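Local atomic coordinates of ABC transporter, substrate binding protein (Mannopine) (Agrobacterium fabrum, PDB entry 5L9S), a protein that probably captures the opine mannopine in the periplasm and delivers it, as the substrate-binding component, to an ABC transporter for uptake. Residues A17-W22 / V34-G39; E24-A29 / I254-R259; A42-K47 / V57-Y62; I77-S82 / P245-A250. One frame throughout, in Å; residues are numbered along the deposited sequence.

Contact 1: A17-W22 / V34-G39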
loop_
_atom_site.group_PDB
_atom_site.type_symbol
_atom_site.label_atom_id
_atom_site.label_comp_id
_atom_site.label_asym_id
_atom_site.label_seq_id
_atom_site.Cartn_x
_atom_site.Cartn_y
_atom_site.Cartn_z
ATOM N N ALA A 17 -12.323 7.056 -9.445
ATOM C CA ALA A 17 -12.239 5.610 -9.707
ATOM C C ALA A 17 -13.244 4.828 -8.814
ATOM O O ALA A 17 -13.939 3.923 -9.297
ATOM C CB ALA A 17 -10.817 5.114 -9.472
ATOM N N LEU A 18 -13.338 5.218 -7.526
ATOM C CA LEU A 18 -14.251 4.623 -6.548
ATOM C C LEU A 18 -15.711 4.948 -6.838
ATOM O O LEU A 18 -16.569 4.107 -6.618
ATOM C CB LEU A 18 -13.854 5.014 -5.101
ATOM C CG LEU A 18 -12.414 4.634 -4.638
ATOM C CD1 LEU A 18 -12.176 5.065 -3.234
ATOM C CD2 LEU A 18 -12.120 3.134 -4.788
ATOM N N ARG A 19 -15.995 6.127 -7.378
ATOM C CA ARG A 19 -17.364 6.535 -7.700
ATOM C C ARG A 19 -17.934 5.688 -8.835
ATOM O O ARG A 19 -19.069 5.222 -8.754
ATOM C CB ARG A 19 -17.389 8.017 -8.074
ATOM C CG ARG A 19 -18.756 8.684 -7.928
ATOM C CD ARG A 19 -18.716 10.137 -8.363
ATOM N NE ARG A 19 -17.690 10.913 -7.645
ATOM C CZ ARG A 19 -17.867 11.512 -6.467
ATOM N NH1 ARG A 19 -19.038 11.433 -5.840
ATOM N NH2 ARG A 19 -16.879 12.195 -5.910
ATOM N N GLU A 20 -17.120 5.481 -9.883
ATOM C CA GLU A 20 -17.474 4.739 -11.087
ATOM C C GLU A 20 -17.573 3.235 -10.838
ATOM O O GLU A 20 -18.480 2.591 -11.366
ATOM C CB GLU A 20 -16.442 5.001 -12.194
ATOM C CG GLU A 20 -16.408 6.438 -12.703
ATOM C CD GLU A 20 -15.215 6.840 -13.565
ATOM O OE1 GLU A 20 -14.278 6.023 -13.735
ATOM O OE2 GLU A 20 -15.214 7.996 -14.053
ATOM N N ALA A 21 -16.638 2.673 -10.050
ATOM C CA ALA A 21 -16.565 1.237 -9.812
ATOM C C ALA A 21 -17.290 0.733 -8.573
ATOM O O ALA A 21 -17.690 -0.430 -8.549
ATOM C CB ALA A 21 -15.108 0.809 -9.767
ATOM N N TRP A 22 -17.454 1.592 -7.545
ATOM C CA TRP A 22 -17.991 1.180 -6.260
ATOM C C TRP A 22 -19.229 1.941 -5.784
ATOM O O TRP A 22 -20.209 1.294 -5.422
ATOM C CB TRP A 22 -16.838 1.267 -5.238
ATOM C CG TRP A 22 -17.128 0.887 -3.816
ATOM C CD1 TRP A 22 -18.125 0.080 -3.360
ATOM C CD2 TRP A 22 -16.340 1.234 -2.677
ATOM N NE1 TRP A 22 -18.033 -0.057 -2.002
ATOM C CE2 TRP A 22 -16.933 0.628 -1.558
ATOM C CE3 TRP A 22 -15.169 1.987 -2.498
ATOM C CZ2 TRP A 22 -16.411 0.766 -0.268
ATOM C CZ3 TRP A 22 -14.694 2.182 -1.213
ATOM C CH2 TRP A 22 -15.294 1.552 -0.117
ATOM N N VAL A 34 -24.383 7.679 -1.760
ATOM C CA VAL A 34 -23.010 7.736 -1.250
ATOM C C VAL A 34 -22.518 9.184 -1.348
ATOM O O VAL A 34 -22.329 9.699 -2.451
ATOM C CB VAL A 34 -22.018 6.724 -1.899
ATOM C CG1 VAL A 34 -20.723 6.666 -1.108
ATOM C CG2 VAL A 34 -22.631 5.336 -2.020
ATOM N N VAL A 35 -22.348 9.833 -0.183
ATOM C CA VAL A 35 -21.853 11.199 -0.019
ATOM C C VAL A 35 -20.343 11.088 0.237
ATOM O O VAL A 35 -19.921 10.426 1.194
ATOM C CB VAL A 35 -22.591 11.961 1.133
ATOM C CG1 VAL A 35 -22.155 13.424 1.198
ATOM C CG2 VAL A 35 -24.101 11.878 0.970
ATOM N N THR A 36 -19.535 11.711 -0.640
ATOM C CA THR A 36 -18.069 11.687 -0.547
ATOM C C THR A 36 -17.484 13.000 -0.051
ATOM O O THR A 36 -17.891 14.077 -0.497
ATOM C CB THR A 36 -17.424 11.245 -1.860
ATOM O OG1 THR A 36 -17.956 12.011 -2.943
ATOM C CG2 THR A 36 -17.605 9.786 -2.128
ATOM N N VAL A 37 -16.527 12.902 0.892
ATOM C CA VAL A 37 -15.831 14.049 1.481
ATOM C C VAL A 37 -14.325 13.927 1.175
ATOM O O VAL A 37 -13.766 12.836 1.278
ATOM C CB VAL A 37 -16.143 14.204 2.993
ATOM C CG1 VAL A 37 -15.487 15.448 3.567
ATOM C CG2 VAL A 37 -17.645 14.255 3.232
ATOM N N SER A 38 -13.691 15.028 0.731
ATOM C CA SER A 38 -12.266 15.020 0.393
ATOM C C SER A 38 -11.397 15.755 1.431
ATOM O O SER A 38 -11.857 16.725 2.055
ATOM C CB SER A 38 -12.027 15.541 -1.025
ATOM O OG SER A 38 -11.678 16.916 -1.074
ATOM N N GLY A 39 -10.165 15.256 1.603
ATOM C CA GLY A 39 -9.163 15.800 2.509
ATOM C C GLY A 39 -7.910 14.956 2.536
ATOM O O GLY A 39 -7.935 13.819 2.069
#

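Contact 2: E24-A29 / I254-R259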
loop_
_atom_site.group_PDB
_atom_site.type_symbol
_atom_site.label_atom_id
_atom_site.label_comp_id
_atom_site.label_asym_id
_atom_site.label_seq_id
_atom_site.Cartn_x
_atom_site.Cartn_y
_atom_site.Cartn_z
ATOM N N GLU A 24 -21.422 4.494 -7.377
ATOM C CA GLU A 24 -22.576 4.515 -8.274
ATOM C C GLU A 24 -23.188 3.115 -8.420
ATOM O O GLU A 24 -24.398 3.019 -8.161
ATOM C CB GLU A 24 -22.284 5.191 -9.624
ATOM C CG GLU A 24 -22.310 6.710 -9.511
ATOM C CD GLU A 24 -21.662 7.531 -10.617
ATOM O OE1 GLU A 24 -21.069 6.941 -11.551
ATOM O OE2 GLU A 24 -21.738 8.778 -10.537
ATOM N N PRO A 25 -22.403 2.009 -8.668
ATOM C CA PRO A 25 -23.039 0.672 -8.737
ATOM C C PRO A 25 -23.815 0.292 -7.469
ATOM O O PRO A 25 -24.917 -0.259 -7.577
ATOM C CB PRO A 25 -21.855 -0.272 -9.018
ATOM C CG PRO A 25 -20.829 0.597 -9.672
ATOM C CD PRO A 25 -20.957 1.916 -8.979
ATOM N N PHE A 26 -23.272 0.650 -6.281
ATOM C CA PHE A 26 -23.889 0.396 -4.973
ATOM C C PHE A 26 -25.256 1.056 -4.869
ATOM O O PHE A 26 -26.235 0.374 -4.556
ATOM C CB PHE A 26 -22.973 0.887 -3.829
ATOM C CG PHE A 26 -23.575 0.761 -2.447
ATOM C CD1 PHE A 26 -23.644 -0.475 -1.810
ATOM C CD2 PHE A 26 -24.035 1.883 -1.764
ATOM C CE1 PHE A 26 -24.187 -0.593 -0.537
ATOM C CE2 PHE A 26 -24.573 1.764 -0.483
ATOM C CZ PHE A 26 -24.642 0.528 0.123
ATOM N N THR A 27 -25.301 2.392 -5.118
ATOM C CA THR A 27 -26.470 3.269 -5.098
ATOM C C THR A 27 -27.538 2.743 -6.065
ATOM O O THR A 27 -28.733 2.778 -5.763
ATOM C CB THR A 27 -26.024 4.721 -5.413
ATOM O OG1 THR A 27 -25.117 5.182 -4.402
ATOM C CG2 THR A 27 -27.191 5.698 -5.513
ATOM N N LYS A 28 -27.095 2.242 -7.224
ATOM C CA LYS A 28 -27.996 1.707 -8.230
ATOM C C LYS A 28 -28.626 0.408 -7.718
ATOM O O LYS A 28 -29.836 0.245 -7.818
ATOM C CB LYS A 28 -27.254 1.518 -9.561
ATOM C CG LYS A 28 -28.164 1.592 -10.766
ATOM C CD LYS A 28 -27.361 1.863 -12.035
ATOM C CE LYS A 28 -28.241 2.120 -13.241
ATOM N NZ LYS A 28 -27.438 2.295 -14.479
ATOM N N ALA A 29 -27.826 -0.464 -7.085
ATOM C CA ALA A 29 -28.295 -1.741 -6.542
ATOM C C ALA A 29 -29.132 -1.657 -5.254
ATOM O O ALA A 29 -29.959 -2.544 -5.002
ATOM C CB ALA A 29 -27.118 -2.665 -6.306
ATOM N N ILE A 254 -19.299 -1.628 2.544
ATOM C CA ILE A 254 -18.073 -2.408 2.727
ATOM C C ILE A 254 -18.249 -3.810 2.118
ATOM O O ILE A 254 -17.420 -4.226 1.308
ATOM C CB ILE A 254 -17.644 -2.466 4.215
ATOM C CG1 ILE A 254 -17.243 -1.068 4.735
ATOM C CG2 ILE A 254 -16.493 -3.481 4.403
ATOM C CD1 ILE A 254 -16.688 -1.053 6.186
ATOM N N GLU A 255 -19.336 -4.524 2.509
ATOM C CA GLU A 255 -19.695 -5.867 2.029
ATOM C C GLU A 255 -19.786 -5.872 0.509
ATOM O O GLU A 255 -19.285 -6.812 -0.121
ATOM C CB GLU A 255 -21.034 -6.329 2.642
ATOM C CG GLU A 255 -21.338 -7.812 2.453
ATOM C CD GLU A 255 -22.728 -8.304 2.823
ATOM O OE1 GLU A 255 -23.366 -7.718 3.730
ATOM O OE2 GLU A 255 -23.161 -9.313 2.223
ATOM N N PHE A 256 -20.385 -4.794 -0.073
ATOM C CA PHE A 256 -20.526 -4.605 -1.522
ATOM C C PHE A 256 -19.179 -4.682 -2.218
ATOM O O PHE A 256 -19.079 -5.325 -3.248
ATOM C CB PHE A 256 -21.229 -3.268 -1.875
ATOM C CG PHE A 256 -21.553 -3.105 -3.349
ATOM C CD1 PHE A 256 -22.692 -3.690 -3.897
ATOM C CD2 PHE A 256 -20.709 -2.390 -4.190
ATOM C CE1 PHE A 256 -22.973 -3.565 -5.260
ATOM C CE2 PHE A 256 -20.996 -2.262 -5.553
ATOM C CZ PHE A 256 -22.129 -2.844 -6.077
ATOM N N TRP A 257 -18.163 -4.010 -1.664
ATOM C CA TRP A 257 -16.804 -3.977 -2.185
ATOM C C TRP A 257 -16.134 -5.335 -2.063
ATOM O O TRP A 257 -15.620 -5.848 -3.060
ATOM C CB TRP A 257 -15.979 -2.898 -1.457
ATOM C CG TRP A 257 -14.523 -2.916 -1.820
ATOM C CD1 TRP A 257 -13.502 -3.496 -1.115
ATOM C CD2 TRP A 257 -13.939 -2.389 -3.010
ATOM N NE1 TRP A 257 -12.324 -3.377 -1.804
ATOM C CE2 TRP A 257 -12.557 -2.696 -2.970
ATOM C CE3 TRP A 257 -14.452 -1.698 -4.124
ATOM C CZ2 TRP A 257 -11.671 -2.292 -3.977
ATOM C CZ3 TRP A 257 -13.572 -1.281 -5.110
ATOM C CH2 TRP A 257 -12.193 -1.547 -5.016
ATOM N N LEU A 258 -16.108 -5.906 -0.841
ATOM C CA LEU A 258 -15.429 -7.185 -0.605
ATOM C C LEU A 258 -15.997 -8.366 -1.417
ATOM O O LEU A 258 -15.233 -9.242 -1.854
ATOM C CB LEU A 258 -15.375 -7.521 0.896
ATOM C CG LEU A 258 -14.413 -6.669 1.708
ATOM C CD1 LEU A 258 -14.645 -6.865 3.185
ATOM C CD2 LEU A 258 -12.913 -6.917 1.290
ATOM N N ARG A 259 -17.320 -8.362 -1.646
ATOM C CA ARG A 259 -18.005 -9.434 -2.364
ATOM C C ARG A 259 -18.132 -9.203 -3.875
ATOM O O ARG A 259 -18.650 -10.083 -4.565
ATOM C CB ARG A 259 -19.382 -9.710 -1.725
ATOM C CG ARG A 259 -19.295 -10.185 -0.274
ATOM C CD ARG A 259 -20.487 -10.995 0.155
ATOM N NE ARG A 259 -20.081 -12.111 1.017
ATOM C CZ ARG A 259 -20.254 -12.142 2.332
ATOM N NH1 ARG A 259 -19.850 -13.190 3.034
ATOM N NH2 ARG A 259 -20.856 -11.137 2.955
#

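Contact 3: A42-K47 / V57-Y62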
loop_
_atom_site.group_PDB
_atom_site.type_symbol
_atom_site.label_atom_id
_atom_site.label_comp_id
_atom_site.label_asym_id
_atom_site.label_seq_id
_atom_site.Cartn_x
_atom_site.Cartn_y
_atom_site.Cartn_z
ATOM N N ALA A 42 -3.920 13.199 7.005
ATOM C CA ALA A 42 -3.759 13.887 8.310
ATOM C C ALA A 42 -4.988 14.713 8.687
ATOM O O ALA A 42 -5.365 14.730 9.864
ATOM C CB ALA A 42 -2.522 14.769 8.313
ATOM N N GLU A 43 -5.605 15.401 7.693
ATOM C CA GLU A 43 -6.823 16.198 7.872
ATOM C C GLU A 43 -7.975 15.296 8.302
ATOM O O GLU A 43 -8.730 15.667 9.208
ATOM C CB GLU A 43 -7.233 16.858 6.555
ATOM C CG GLU A 43 -6.688 18.241 6.299
ATOM C CD GLU A 43 -7.257 18.771 5.001
ATOM O OE1 GLU A 43 -8.361 19.365 5.034
ATOM O OE2 GLU A 43 -6.662 18.486 3.936
ATOM N N LYS A 44 -8.126 14.132 7.616
ATOM C CA LYS A 44 -9.157 13.120 7.861
ATOM C C LYS A 44 -9.042 12.546 9.267
ATOM O O LYS A 44 -10.032 12.551 9.998
ATOM C CB LYS A 44 -9.068 12.009 6.818
ATOM C CG LYS A 44 -9.998 12.209 5.631
ATOM C CD LYS A 44 -9.358 11.809 4.322
ATOM C CE LYS A 44 -9.041 10.351 4.195
ATOM N NZ LYS A 44 -7.682 10.158 3.625
ATOM N N ARG A 45 -7.825 12.112 9.661
ATOM C CA ARG A 45 -7.512 11.571 10.990
ATOM C C ARG A 45 -7.918 12.559 12.058
ATOM O O ARG A 45 -8.620 12.176 13.000
ATOM C CB ARG A 45 -6.014 11.252 11.123
ATOM C CG ARG A 45 -5.598 10.012 10.376
ATOM C CD ARG A 45 -4.199 9.571 10.737
ATOM N NE ARG A 45 -3.158 10.293 10.001
ATOM C CZ ARG A 45 -2.565 9.841 8.898
ATOM N NH1 ARG A 45 -2.895 8.661 8.397
ATOM N NH2 ARG A 45 -1.617 10.555 8.308
ATOM N N ALA A 46 -7.534 13.847 11.876
ATOM C CA ALA A 46 -7.853 14.944 12.799
ATOM C C ALA A 46 -9.339 15.292 12.823
ATOM O O ALA A 46 -9.853 15.678 13.889
ATOM C CB ALA A 46 -7.031 16.168 12.453
ATOM N N LYS A 47 -10.030 15.165 11.659
ATOM C CA LYS A 47 -11.465 15.439 11.574
ATOM C C LYS A 47 -12.272 14.336 12.249
ATOM O O LYS A 47 -13.282 14.629 12.871
ATOM C CB LYS A 47 -11.906 15.639 10.127
ATOM C CG LYS A 47 -12.207 17.083 9.783
ATOM C CD LYS A 47 -11.563 17.502 8.470
ATOM C CE LYS A 47 -11.796 18.972 8.189
ATOM N NZ LYS A 47 -10.698 19.556 7.373
ATOM N N VAL A 57 -20.818 13.062 15.072
ATOM C CA VAL A 57 -20.216 12.230 14.051
ATOM C C VAL A 57 -20.943 12.525 12.748
ATOM O O VAL A 57 -22.134 12.229 12.620
ATOM C CB VAL A 57 -20.255 10.715 14.400
ATOM C CG1 VAL A 57 -19.050 10.306 15.232
ATOM C CG2 VAL A 57 -21.559 10.336 15.100
ATOM N N THR A 58 -20.239 13.139 11.791
ATOM C CA THR A 58 -20.820 13.445 10.500
ATOM C C THR A 58 -20.555 12.309 9.523
ATOM O O THR A 58 -21.458 11.932 8.783
ATOM C CB THR A 58 -20.375 14.825 10.019
ATOM O OG1 THR A 58 -20.849 15.800 10.953
ATOM C CG2 THR A 58 -20.917 15.176 8.622
ATOM N N TRP A 59 -19.351 11.723 9.583
ATOM C CA TRP A 59 -18.830 10.683 8.698
ATOM C C TRP A 59 -19.094 9.264 9.207
ATOM O O TRP A 59 -19.108 9.031 10.415
ATOM C CB TRP A 59 -17.326 10.871 8.479
ATOM C CG TRP A 59 -16.861 12.189 7.932
ATOM C CD1 TRP A 59 -17.624 13.232 7.497
ATOM C CD2 TRP A 59 -15.495 12.587 7.756
ATOM N NE1 TRP A 59 -16.818 14.264 7.075
ATOM C CE2 TRP A 59 -15.507 13.891 7.209
ATOM C CE3 TRP A 59 -14.252 11.958 8.005
ATOM C CZ2 TRP A 59 -14.330 14.592 6.929
ATOM C CZ3 TRP A 59 -13.081 12.642 7.704
ATOM C CH2 TRP A 59 -13.126 13.934 7.154
ATOM N N ASP A 60 -19.299 8.322 8.274
ATOM C CA ASP A 60 -19.541 6.911 8.548
ATOM C C ASP A 60 -18.273 6.092 8.295
ATOM O O ASP A 60 -17.946 5.181 9.064
ATOM C CB ASP A 60 -20.665 6.380 7.640
ATOM C CG ASP A 60 -22.012 7.019 7.872
ATOM O OD1 ASP A 60 -22.607 6.765 8.924
ATOM O OD2 ASP A 60 -22.497 7.722 6.971
ATOM N N LEU A 61 -17.592 6.384 7.166
ATOM C CA LEU A 61 -16.396 5.674 6.714
ATOM C C LEU A 61 -15.329 6.631 6.248
ATOM O O LEU A 61 -15.642 7.727 5.798
ATOM C CB LEU A 61 -16.737 4.725 5.546
ATOM C CG LEU A 61 -17.736 3.596 5.765
ATOM C CD1 LEU A 61 -18.225 3.058 4.445
ATOM C CD2 LEU A 61 -17.150 2.481 6.604
ATOM N N TYR A 62 -14.073 6.202 6.329
ATOM C CA TYR A 62 -12.912 6.917 5.796
ATOM C C TYR A 62 -11.811 5.941 5.392
ATOM O O TYR A 62 -11.750 4.825 5.923
ATOM C CB TYR A 62 -12.405 8.050 6.713
ATOM C CG TYR A 62 -11.620 7.623 7.935
ATOM C CD1 TYR A 62 -12.267 7.194 9.089
ATOM C CD2 TYR A 62 -10.228 7.696 7.955
ATOM C CE1 TYR A 62 -11.547 6.826 10.233
ATOM C CE2 TYR A 62 -9.499 7.316 9.084
ATOM C CZ TYR A 62 -10.164 6.898 10.227
ATOM O OH TYR A 62 -9.465 6.518 11.348
#

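Contact 4: I77-S82 / P245-A250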
loop_
_atom_site.group_PDB
_atom_site.type_symbol
_atom_site.label_atom_id
_atom_site.label_comp_id
_atom_site.label_asym_id
_atom_site.label_seq_id
_atom_site.Cartn_x
_atom_site.Cartn_y
_atom_site.Cartn_z
ATOM N N ILE A 77 -10.691 5.816 17.695
ATOM C CA ILE A 77 -11.640 6.630 16.924
ATOM C C ILE A 77 -12.476 5.798 15.928
ATOM O O ILE A 77 -13.363 6.343 15.268
ATOM C CB ILE A 77 -10.916 7.830 16.234
ATOM C CG1 ILE A 77 -9.807 7.368 15.252
ATOM C CG2 ILE A 77 -10.366 8.788 17.269
ATOM C CD1 ILE A 77 -9.233 8.439 14.303
ATOM N N THR A 78 -12.191 4.495 15.814
ATOM C CA THR A 78 -12.894 3.602 14.887
ATOM C C THR A 78 -13.512 2.428 15.612
ATOM O O THR A 78 -13.113 2.085 16.739
ATOM C CB THR A 78 -11.988 3.104 13.704
ATOM O OG1 THR A 78 -10.928 2.273 14.187
ATOM C CG2 THR A 78 -11.452 4.234 12.821
ATOM N N GLU A 79 -14.484 1.796 14.947
ATOM C CA GLU A 79 -15.159 0.617 15.464
ATOM C C GLU A 79 -14.332 -0.626 15.178
ATOM O O GLU A 79 -13.641 -0.677 14.160
ATOM C CB GLU A 79 -16.544 0.477 14.834
ATOM C CG GLU A 79 -17.641 0.356 15.872
ATOM C CD GLU A 79 -19.006 0.127 15.266
ATOM O OE1 GLU A 79 -19.409 -1.054 15.154
ATOM O OE2 GLU A 79 -19.647 1.121 14.853
ATOM N N ASP A 80 -14.402 -1.623 16.071
ATOM C CA ASP A 80 -13.709 -2.900 15.917
ATOM C C ASP A 80 -14.547 -3.744 14.943
ATOM O O ASP A 80 -15.679 -4.125 15.256
ATOM C CB ASP A 80 -13.575 -3.590 17.285
ATOM C CG ASP A 80 -12.652 -4.792 17.340
ATOM O OD1 ASP A 80 -12.269 -5.294 16.270
ATOM O OD2 ASP A 80 -12.366 -5.272 18.464
ATOM N N LEU A 81 -14.008 -3.975 13.742
ATOM C CA LEU A 81 -14.695 -4.715 12.690
ATOM C C LEU A 81 -14.630 -6.235 12.831
ATOM O O LEU A 81 -15.375 -6.923 12.133
ATOM C CB LEU A 81 -14.178 -4.277 11.313
ATOM C CG LEU A 81 -14.940 -3.155 10.626
ATOM C CD1 LEU A 81 -14.438 -1.780 11.089
ATOM C CD2 LEU A 81 -14.784 -3.263 9.120
ATOM N N SER A 82 -13.746 -6.754 13.716
ATOM C CA SER A 82 -13.501 -8.180 14.015
ATOM C C SER A 82 -14.756 -9.085 13.960
ATOM O O SER A 82 -14.714 -10.125 13.309
ATOM C CB SER A 82 -12.797 -8.330 15.361
ATOM O OG SER A 82 -11.511 -7.734 15.310
ATOM N N PRO A 245 -23.298 7.619 12.032
ATOM C CA PRO A 245 -24.768 7.793 11.994
ATOM C C PRO A 245 -25.529 6.693 11.239
ATOM O O PRO A 245 -26.549 6.201 11.722
ATOM C CB PRO A 245 -24.959 9.176 11.358
ATOM C CG PRO A 245 -23.693 9.484 10.680
ATOM C CD PRO A 245 -22.600 8.766 11.412
ATOM N N ASN A 246 -25.001 6.291 10.066
ATOM C CA ASN A 246 -25.544 5.273 9.163
ATOM C C ASN A 246 -24.660 4.009 9.177
ATOM O O ASN A 246 -24.264 3.518 8.117
ATOM C CB ASN A 246 -25.672 5.846 7.736
ATOM C CG ASN A 246 -26.143 7.283 7.658
ATOM O OD1 ASN A 246 -25.353 8.226 7.781
ATOM N ND2 ASN A 246 -27.424 7.487 7.409
ATOM N N ARG A 247 -24.382 3.481 10.388
ATOM C CA ARG A 247 -23.545 2.303 10.672
ATOM C C ARG A 247 -23.856 1.083 9.773
ATOM O O ARG A 247 -22.947 0.528 9.144
ATOM C CB ARG A 247 -23.650 1.917 12.169
ATOM C CG ARG A 247 -22.425 1.172 12.717
ATOM C CD ARG A 247 -22.743 0.276 13.907
ATOM N NE ARG A 247 -23.371 -0.983 13.498
ATOM C CZ ARG A 247 -22.835 -2.192 13.655
ATOM N NH1 ARG A 247 -21.656 -2.332 14.248
ATOM N NH2 ARG A 247 -23.478 -3.271 13.226
ATOM N N GLU A 248 -25.141 0.690 9.719
ATOM C CA GLU A 248 -25.677 -0.447 8.960
ATOM C C GLU A 248 -25.415 -0.309 7.461
ATOM O O GLU A 248 -24.878 -1.229 6.835
ATOM C CB GLU A 248 -27.183 -0.652 9.263
ATOM C CG GLU A 248 -27.942 0.563 9.813
ATOM C CD GLU A 248 -28.812 0.343 11.039
ATOM O OE1 GLU A 248 -29.703 -0.535 10.987
ATOM O OE2 GLU A 248 -28.648 1.098 12.026
ATOM N N ASN A 249 -25.761 0.866 6.906
ATOM C CA ASN A 249 -25.595 1.224 5.507
ATOM C C ASN A 249 -24.133 1.284 5.129
ATOM O O ASN A 249 -23.791 0.939 4.002
ATOM C CB ASN A 249 -26.239 2.576 5.226
ATOM C CG ASN A 249 -27.739 2.574 5.107
ATOM O OD1 ASN A 249 -28.384 1.563 4.801
ATOM N ND2 ASN A 249 -28.309 3.745 5.270
ATOM N N ALA A 250 -23.275 1.749 6.054
ATOM C CA ALA A 250 -21.835 1.848 5.848
ATOM C C ALA A 250 -21.223 0.460 5.711
ATOM O O ALA A 250 -20.345 0.272 4.867
ATOM C CB ALA A 250 -21.192 2.601 6.995
#

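Contact 1: A17-W22 / V34-G39
The first beta-alpha-beta unit of the chain, strand 4-9, helix 12-30 and strand 33-38, is tied across its surface by Arg19 of the helix and Thr36 of the second strand. Two guanidinium nitrogens converge end-on on a single oxygen. Arg19 NH1 donates to Thr36 OG1 at 3.1 Å, while Arg19 NH2 reaches the same Thr36 OG1 at 3.2 Å. Neither bond is straight; the N-H...O angle of the first is 136°, as expected when two donors share one acceptor. The hydroxyl lies near the guanidinium edge but is tilted 23° from its plane. Arg19 leaves the helix with CG anti to the backbone N (chi1 -158°), runs straight through chi2 and bends at chi3, which brings the terminal nitrogens towards the strand. The first side-chain bond of Thr36 points towards the helix, with OG1 between the backbone N and the carbonyl carbon. Arg19 NH2 also forms a salt bridge with Glu15 one turn earlier in the helix, and this probably helps to fix the rotation of the guanidinium and keep its end directed at the hydroxyl. Beside this polar link, Thr36 packs on Phe23 of helix 12-30 and on Ile7 of strand 4-9, and Val34 touches the same two residues, so that the helix lies against the sheet through a mainly apolar layer. The neighbouring Val35 and Val37 bond through their backbones to the parallel strand 4-9.

Contact 2: E24-A29 / I254-R259
One face of the Phe256 ring carries the backbone of Phe26: Phe26 CA stands 4.0 Å from the centroid of the Phe256 ring, close to the ring normal, in a CH-pi contact. The Phe26 ring turns its edge to the Phe256 ring in an offset edge-to-face pair, with centroids 5.6 Å apart and planes at 74°. In this pair Phe26 CD1 leads, lying 3.7 Å from Phe256 CB and close to Phe256 CG as well. At the far end of the Phe256 ring, CZ approaches Phe26 N at 3.7 Å, and Pro25 CB comes to 3.9 Å from the same Phe256 CZ. Ala29 CB, one turn along the helix, meets Phe256 CE1 more loosely at 4.4 Å. Phe256 projects from helix 247-258 onto a patch of helix 12-30 made by Pro25, Phe26 and Ala29. The two helices are far apart in sequence; the axes of segments 24-29 and 254-258 approach to 10.7 Å, at 116° between their directions. With CG anti to the backbone N (chi1 -173°), Phe256 extends its ring towards helix 12-30. The Phe26 ring is buried, touching Val34 of strand 33-38, Ile32, and Lys252 and Leu253 of the opposing helix. One residue along from Phe256, Trp257 meets Trp22 of helix 12-30 ring to ring and continues the aromatic interface between the helices.

Contact 3: A42-K47 / V57-Y62
Lys47 NZ pairs with Glu43 OE1 at 3.3 Å, a salt bridge that spans one turn of helix 41-53, while the aliphatic root of the same lysine lies against the indole of Trp59. There, Lys47 CB comes to 3.6 Å from Trp59 CH2, and further along the chain Lys47 CD is 4.1 Å from the same Trp59 CH2. Lys44 joins from the preceding turn: its CG touches Trp59 CZ3 at 3.7 Å, its chain running at about a right angle to the indole, and Lys44 CA lies in the ring plane at the edge. The six-membered end of the indole thereby fits between two lysine stems. Trp59 gets there by placing CG beside its backbone N (chi1 -57°) and pointing towards the helix, just before strand 61-65 begins. Apolar side chains also touch the indole: Val6 and Ala8 of strand 4-9 and Val48 and Met51 of the helix. Lys44 NZ makes a weak hydrogen bond with Leu63 O and a weak, long ion pair with Asp41. The ammonium groups therefore find partners elsewhere, and the contact itself rests on methylene-to-indole dispersion, which holds helix 41-53 against the residues leading into strand 61-65.

Contact 4: I77-S82 / P245-A250
Glu79 and Arg247 supply the surface buried between the loop 77-82 and the start of helix 247-258. Arg247 NH1 donates to Glu79 OE1 at 2.7 Å, a short salt bridge that uses the syn lone pair of the oxygen and bends to 139° at the hydrogen. The carboxylate and guanidinium planes are nearly coplanar, 9° apart, yet a single nitrogen carries the bond. Glu79 OE2 instead lies alongside the aliphatic stem, 3.3 Å from Arg247 CD. A bend at chi3 (78°) folds the arginine back towards the glutamate. Both side chains rest on Leu240 of strand 224-240, to which the Glu79 backbone is also hydrogen-bonded. Next to Glu79, Asp80 OD1 accepts from Ser82 OG at 2.7 Å and from Ser82 N at 3.3 Å. The salt bridge thus joins the first turn of one helix to a loop shaped by an Asx turn, a motif typical of the approach to a helix, here helix 82-85.

Along the chain, contact 1 closes before contact 3 opens and contact 3 before contact 4, whereas contact 2 returns from helix 12-30 to helix 247-258, spanning both later contacts. Contacts 1 and 2 share helix 12-30, their centres about 12 Å apart; contacts 2 and 4 share helix 247-258, about 16 Å apart. Contact 1 adjoins contact 3 where Val37 CG1 packs on Trp59 CZ2 (3.7 Å), and Asp60 OD1 links contact 3 to Asn246 N of contact 4 (2.7 Å). The helices cover a common mixed sheet, and the four contacts probably belong to one lobe of the two-lobed periplasmic binding protein fold, uniting early and late chain segments.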